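Local coordinates for globin III, extracellular (Lumbricus terrestris, PDB 1X9F), which probably binds and carries oxygen through its haem, as one of the globin subunits of the earthworm's giant extracellular haemoglobin (erythrocruorin), at residues C[17-22]-C[134-139]; C[119-124]-C[129-134]. One frame throughout, in Å; residues are numbered along the deposited sequence.

Interaction 1 joins helix 9-20 to helix 133-148, and interaction 2 joins helix 110-127 to the bend that leads into helix 133-148; along the chain the second is nested inside the loop closed by the first. Their centres lie about 7 Å apart and they share Leu134. The connection is largely aromatic: the rings of Trp136 and Tyr131 stack, and Leu124 touches both tryptophans of interaction 1 as well as Tyr131; Gln18 also packs against Asp130 and Tyr131. Neither contact lines the carbon monoxide site. The side chains of Trp19 and Leu124 each come to about 9 Å from a bound haem, and that of Trp19 stays about 12 Å from carbon monoxide.

Interaction 1 of 2, residues C[17-22]-C[134-139]; sequences KQWDIL and LAWKSC
Gln18 and Trp136 hold the closest CA atoms of 17-22 and 134-139, yet these are 9.5 Å apart, a spacing bridged mainly by side chains. The indole of Trp136 does most of the bridging. Its CG lies anti to its own carbonyl carbon (chi1 -84°), which sends the ring from helix 133-148 across to helix 9-20, where its rim meets two neighbouring residues. The backbone N of Trp19 also lies at this rim, in the plane of the ring.

At the pyrrole end the amide of Gln18 lies at the ring edge, its plane only 6° from that of the indole. The amide end of Gln18 comes to 2.7 Å (modelled NE2) from Trp136 NE1; the orientation of the amide is doubtful, so whether the two are hydrogen-bonded is left open.

At the benzene end the corner CH2 of Trp136 lies 3.5 Å from CE3 of Trp19 and 3.8 Å from Trp19 CB. The two indoles are oblique, with six-membered ring planes at 53° and centroids 6.0 Å apart. The ring nitrogen of Trp19 is satisfied elsewhere, by a hydrogen bond to Asp79 OD2 on helix 65-83, which anchors the pyrrole edge of the indole. Leu75, Leu78 and Ile82 of that helix also pack on Trp19, while Ile82 and Leu124 touch Trp136.

Further along 134-139, Cys139 is tied to Cys7 by a disulfide, a covalent link between helix 133-148 and the N-terminal segment. Buried side chains joining the first and last helices in this way are the A-H packing of the globin fold.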
loop_
_atom_site.group_PDB
_atom_site.type_symbol
_atom_site.label_atom_id
_atom_site.label_comp_id
_atom_site.label_asym_id
_atom_site.label_seq_id
_atom_site.Cartn_x
_atom_site.Cartn_y
_atom_site.Cartn_z
ATOM N N LYS C 17 -7.211 19.106 -16.210
ATOM C CA LYS C 17 -6.365 18.461 -15.223
ATOM C C LYS C 17 -5.116 17.910 -15.897
ATOM O O LYS C 17 -3.999 18.084 -15.394
ATOM C CB LYS C 17 -7.146 17.337 -14.539
ATOM C CG LYS C 17 -6.390 16.640 -13.422
ATOM C CD LYS C 17 -7.102 15.374 -12.971
ATOM C CE LYS C 17 -8.304 15.679 -12.081
ATOM N NZ LYS C 17 -9.017 14.430 -11.689
ATOM N N GLN C 18 -5.302 17.265 -17.045
ATOM C CA GLN C 18 -4.180 16.656 -17.752
ATOM C C GLN C 18 -3.222 17.679 -18.348
ATOM O O GLN C 18 -2.006 17.511 -18.278
ATOM C CB GLN C 18 -4.675 15.671 -18.808
ATOM C CG GLN C 18 -5.169 14.377 -18.189
ATOM C CD GLN C 18 -5.805 13.421 -19.180
ATOM O OE1 GLN C 18 -6.146 12.297 -18.817
ATOM N NE2 GLN C 18 -5.977 13.854 -20.420
ATOM N N TRP C 19 -3.777 18.738 -18.924
ATOM C CA TRP C 19 -2.991 19.826 -19.492
ATOM C C TRP C 19 -2.155 20.525 -18.427
ATOM O O TRP C 19 -0.991 20.857 -18.651
ATOM C CB TRP C 19 -3.957 20.813 -20.121
ATOM C CG TRP C 19 -3.384 22.052 -20.712
ATOM C CD1 TRP C 19 -3.527 23.316 -20.229
ATOM C CD2 TRP C 19 -2.644 22.172 -21.936
ATOM N NE1 TRP C 19 -2.916 24.218 -21.070
ATOM C CE2 TRP C 19 -2.368 23.543 -22.128
ATOM C CE3 TRP C 19 -2.183 21.256 -22.895
ATOM C CZ2 TRP C 19 -1.643 24.019 -23.223
ATOM C CZ3 TRP C 19 -1.468 21.729 -23.985
ATOM C CH2 TRP C 19 -1.204 23.099 -24.139
ATOM N N ASP C 20 -2.768 20.732 -17.265
ATOM C CA ASP C 20 -2.151 21.433 -16.151
ATOM C C ASP C 20 -0.836 20.822 -15.694
ATOM O O ASP C 20 0.067 21.534 -15.248
ATOM C CB ASP C 20 -3.110 21.447 -14.974
ATOM C CG ASP C 20 -3.329 22.825 -14.455
ATOM O OD1 ASP C 20 -2.722 23.171 -13.416
ATOM O OD2 ASP C 20 -4.064 23.657 -15.037
ATOM N N ILE C 21 -0.753 19.496 -15.780
ATOM C CA ILE C 21 0.486 18.782 -15.526
ATOM C C ILE C 21 1.691 19.397 -16.264
ATOM O O ILE C 21 2.769 19.508 -15.683
ATOM C CB ILE C 21 0.294 17.260 -15.800
ATOM C CG1 ILE C 21 -0.298 16.575 -14.559
ATOM C CG2 ILE C 21 1.618 16.586 -16.193
ATOM C CD1 ILE C 21 -1.175 15.331 -14.865
ATOM N N LEU C 22 1.515 19.832 -17.512
ATOM C CA LEU C 22 2.637 20.434 -18.245
ATOM C C LEU C 22 3.291 21.626 -17.564
ATOM O O LEU C 22 4.473 21.896 -17.800
ATOM C CB LEU C 22 2.220 20.859 -19.656
ATOM C CG LEU C 22 2.333 19.717 -20.669
ATOM C CD1 LEU C 22 1.934 20.207 -22.038
ATOM C CD2 LEU C 22 3.737 19.122 -20.701
ATOM N N LEU C 134 -10.078 10.158 -25.864
ATOM C CA LEU C 134 -11.449 10.493 -26.252
ATOM C C LEU C 134 -11.849 11.901 -25.829
ATOM O O LEU C 134 -12.439 12.642 -26.617
ATOM C CB LEU C 134 -12.447 9.456 -25.719
ATOM C CG LEU C 134 -12.315 8.049 -26.316
ATOM C CD1 LEU C 134 -13.314 7.092 -25.705
ATOM C CD2 LEU C 134 -12.452 8.046 -27.837
ATOM N N ALA C 135 -11.510 12.267 -24.595
ATOM C CA ALA C 135 -11.820 13.591 -24.061
ATOM C C ALA C 135 -11.078 14.704 -24.804
ATOM O O ALA C 135 -11.665 15.739 -25.127
ATOM C CB ALA C 135 -11.516 13.644 -22.575
ATOM N N TRP C 136 -9.792 14.489 -25.071
ATOM C CA TRP C 136 -9.003 15.472 -25.796
ATOM C C TRP C 136 -9.511 15.611 -27.213
ATOM O O TRP C 136 -9.686 16.726 -27.693
ATOM C CB TRP C 136 -7.526 15.101 -25.794
ATOM C CG TRP C 136 -6.838 15.564 -24.570
ATOM C CD1 TRP C 136 -6.679 14.869 -23.413
ATOM C CD2 TRP C 136 -6.225 16.839 -24.360
ATOM N NE1 TRP C 136 -5.995 15.627 -22.495
ATOM C CE2 TRP C 136 -5.706 16.844 -23.050
ATOM C CE3 TRP C 136 -6.058 17.984 -25.147
ATOM C CZ2 TRP C 136 -5.032 17.937 -22.512
ATOM C CZ3 TRP C 136 -5.389 19.068 -24.613
ATOM C CH2 TRP C 136 -4.884 19.037 -23.309
ATOM N N LYS C 137 -9.769 14.482 -27.872
ATOM C CA LYS C 137 -10.272 14.495 -29.245
ATOM C C LYS C 137 -11.511 15.382 -29.416
ATOM O O LYS C 137 -11.533 16.259 -30.284
ATOM C CB LYS C 137 -10.554 13.077 -29.748
ATOM C CG LYS C 137 -10.903 13.028 -31.224
ATOM C CD LYS C 137 -11.232 11.621 -31.696
ATOM C CE LYS C 137 -11.705 11.638 -33.147
ATOM N NZ LYS C 137 -10.782 12.405 -34.054
ATOM N N SER C 138 -12.523 15.159 -28.583
ATOM C CA SER C 138 -13.759 15.929 -28.677
ATOM C C SER C 138 -13.598 17.399 -28.278
ATOM O O SER C 138 -14.178 18.276 -28.921
ATOM C CB SER C 138 -14.877 15.263 -27.874
ATOM O OG SER C 138 -14.576 15.280 -26.490
ATOM N N CYS C 139 -12.825 17.666 -27.226
ATOM C CA CYS C 139 -12.556 19.045 -26.833
ATOM C C CYS C 139 -11.716 19.782 -27.885
ATOM O O CYS C 139 -12.054 20.902 -28.274
ATOM C CB CYS C 139 -11.930 19.102 -25.435
ATOM S SG CYS C 139 -13.114 18.618 -24.147
#

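Interaction 2 of 2, residues C[119-124]-C[129-134]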
loop_
_atom_site.group_PDB
_atom_site.type_symbol
_atom_site.label_atom_id
_atom_site.label_comp_id
_atom_site.label_asym_id
_atom_site.label_seq_id
_atom_site.Cartn_x
_atom_site.Cartn_y
_atom_site.Cartn_z
ATOM N N ILE C 119 -1.818 16.326 -35.600
ATOM C CA ILE C 119 -0.485 16.524 -35.032
ATOM C C ILE C 119 -0.565 16.715 -33.512
ATOM O O ILE C 119 0.251 16.168 -32.767
ATOM C CB ILE C 119 0.250 17.705 -35.722
ATOM C CG1 ILE C 119 0.524 17.374 -37.191
ATOM C CG2 ILE C 119 1.565 18.028 -35.002
ATOM C CD1 ILE C 119 0.919 18.567 -38.035
ATOM N N LEU C 120 -1.566 17.471 -33.070
ATOM C CA LEU C 120 -1.789 17.756 -31.659
ATOM C C LEU C 120 -2.180 16.491 -30.898
ATOM O O LEU C 120 -1.724 16.265 -29.776
ATOM C CB LEU C 120 -2.873 18.829 -31.530
ATOM C CG LEU C 120 -3.035 19.689 -30.278
ATOM C CD1 LEU C 120 -1.705 20.202 -29.744
ATOM C CD2 LEU C 120 -3.959 20.849 -30.604
ATOM N N ALA C 121 -3.012 15.663 -31.526
ATOM C CA ALA C 121 -3.431 14.386 -30.944
ATOM C C ALA C 121 -2.272 13.405 -30.772
ATOM O O ALA C 121 -2.247 12.625 -29.822
ATOM C CB ALA C 121 -4.531 13.758 -31.787
ATOM N N THR C 122 -1.329 13.442 -31.708
ATOM C CA THR C 122 -0.161 12.575 -31.668
ATOM C C THR C 122 0.864 13.077 -30.650
ATOM O O THR C 122 1.414 12.292 -29.874
ATOM C CB THR C 122 0.449 12.477 -33.080
ATOM O OG1 THR C 122 -0.508 11.861 -33.956
ATOM C CG2 THR C 122 1.642 11.508 -33.115
ATOM N N GLY C 123 1.101 14.385 -30.644
ATOM C CA GLY C 123 2.146 14.976 -29.814
ATOM C C GLY C 123 1.841 15.049 -28.331
ATOM O O GLY C 123 2.747 14.925 -27.509
ATOM N N LEU C 124 0.575 15.265 -27.981
ATOM C CA LEU C 124 0.209 15.442 -26.573
ATOM C C LEU C 124 0.539 14.239 -25.673
ATOM O O LEU C 124 1.157 14.431 -24.622
ATOM C CB LEU C 124 -1.255 15.873 -26.412
ATOM C CG LEU C 124 -1.625 17.321 -26.763
ATOM C CD1 LEU C 124 -3.115 17.428 -27.031
ATOM C CD2 LEU C 124 -1.199 18.305 -25.676
ATOM N N ASP C 129 2.010 11.891 -19.618
ATOM C CA ASP C 129 1.889 10.448 -19.385
ATOM C C ASP C 129 0.484 10.069 -18.922
ATOM O O ASP C 129 0.200 8.900 -18.650
ATOM C CB ASP C 129 2.973 9.918 -18.435
ATOM C CG ASP C 129 2.903 10.528 -17.042
ATOM O OD1 ASP C 129 1.910 11.219 -16.711
ATOM O OD2 ASP C 129 3.813 10.360 -16.199
ATOM N N ASP C 130 -0.390 11.067 -18.845
ATOM C CA ASP C 130 -1.792 10.820 -18.566
ATOM C C ASP C 130 -2.655 11.512 -19.621
ATOM O O ASP C 130 -2.728 12.741 -19.660
ATOM C CB ASP C 130 -2.131 11.317 -17.164
ATOM C CG ASP C 130 -3.459 10.795 -16.664
ATOM O OD1 ASP C 130 -4.065 11.466 -15.802
ATOM O OD2 ASP C 130 -3.984 9.731 -17.065
ATOM N N TYR C 131 -3.301 10.729 -20.480
ATOM C CA TYR C 131 -3.968 11.302 -21.643
ATOM C C TYR C 131 -5.197 10.512 -22.027
ATOM O O TYR C 131 -5.082 9.413 -22.561
ATOM C CB TYR C 131 -2.990 11.346 -22.828
ATOM C CG TYR C 131 -3.545 11.924 -24.122
ATOM C CD1 TYR C 131 -3.636 13.304 -24.305
ATOM C CD2 TYR C 131 -3.944 11.094 -25.177
ATOM C CE1 TYR C 131 -4.125 13.846 -25.490
ATOM C CE2 TYR C 131 -4.438 11.633 -26.371
ATOM C CZ TYR C 131 -4.524 13.011 -26.512
ATOM O OH TYR C 131 -5.005 13.580 -27.670
ATOM N N ASP C 132 -6.374 11.063 -21.757
ATOM C CA ASP C 132 -7.605 10.455 -22.240
ATOM C C ASP C 132 -7.790 10.866 -23.686
ATOM O O ASP C 132 -8.124 12.021 -23.969
ATOM C CB ASP C 132 -8.809 10.904 -21.415
ATOM C CG ASP C 132 -10.072 10.138 -21.774
ATOM O OD1 ASP C 132 -10.457 9.248 -20.982
ATOM O OD2 ASP C 132 -10.734 10.331 -22.824
ATOM N N ALA C 133 -7.575 9.929 -24.604
ATOM C CA ALA C 133 -7.651 10.258 -26.023
ATOM C C ALA C 133 -9.031 10.739 -26.445
ATOM O O ALA C 133 -9.137 11.635 -27.280
ATOM C CB ALA C 133 -7.197 9.089 -26.895
ATOM N N LEU C 134 -10.078 10.158 -25.864
ATOM C CA LEU C 134 -11.449 10.493 -26.252
ATOM C C LEU C 134 -11.849 11.901 -25.829
ATOM O O LEU C 134 -12.439 12.642 -26.617
ATOM C CB LEU C 134 -12.447 9.456 -25.719
ATOM C CG LEU C 134 -12.315 8.049 -26.316
ATOM C CD1 LEU C 134 -13.314 7.092 -25.705
ATOM C CD2 LEU C 134 -12.452 8.046 -27.837
#
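Tyr131 reaches from the GH corner of the globin fold, the turn between helices 110-127 and 133-148, back to Leu124 and Ala121 of the first of these helices. The CA atoms of Leu124 and Tyr131 are 7.7 Å apart, as are those of Ala121 and Ala133, so the chain doubles back close to the helix it has just left.

The apolar part lies between Leu124 and the CD1-CE1 side of the Tyr131 ring. Leu124 CB is 3.6 Å from Tyr131 CE1, and the branch methyl CD1 of Leu124 approaches the same CE1 to 4.0 Å; the two side chains cross at about a right angle. With CG opposite the backbone nitrogen (chi1 -180°), the tyrosine extends its ring from the strung-out backbone of the corner toward the helix. The ring also stacks on Trp136, while Leu124 itself packs on Trp19, Trp136 and Leu140. Replacing the tyrosine by an alanine is likely to strip Leu124 and Ala121 of their partner and leave the Trp136 indole without the ring it stacks on.

Polar groups of the corner cap the next helix and reach other chains. Asp132 sits at the N-cap of helix 133-148, its OD2 accepting a hydrogen bond from Ala135 N, and the same carboxylate oxygen makes a salt bridge to a basic side chain of another protein's chain. Asp129 OD2 is hydrogen-bonded to Gln13 of a neighbouring hemoglobin chain d1 subunit. The corner therefore takes part in assembly contacts while its tyrosine packs inward.

At the far end of the ring the hydroxyl of Tyr131 meets Ala121, with Tyr131 OH 4.1 Å from the methyl carbon Ala121 CB. The backbone comes nearer still, Tyr131 OH lying 3.6 Å from Ala121 O.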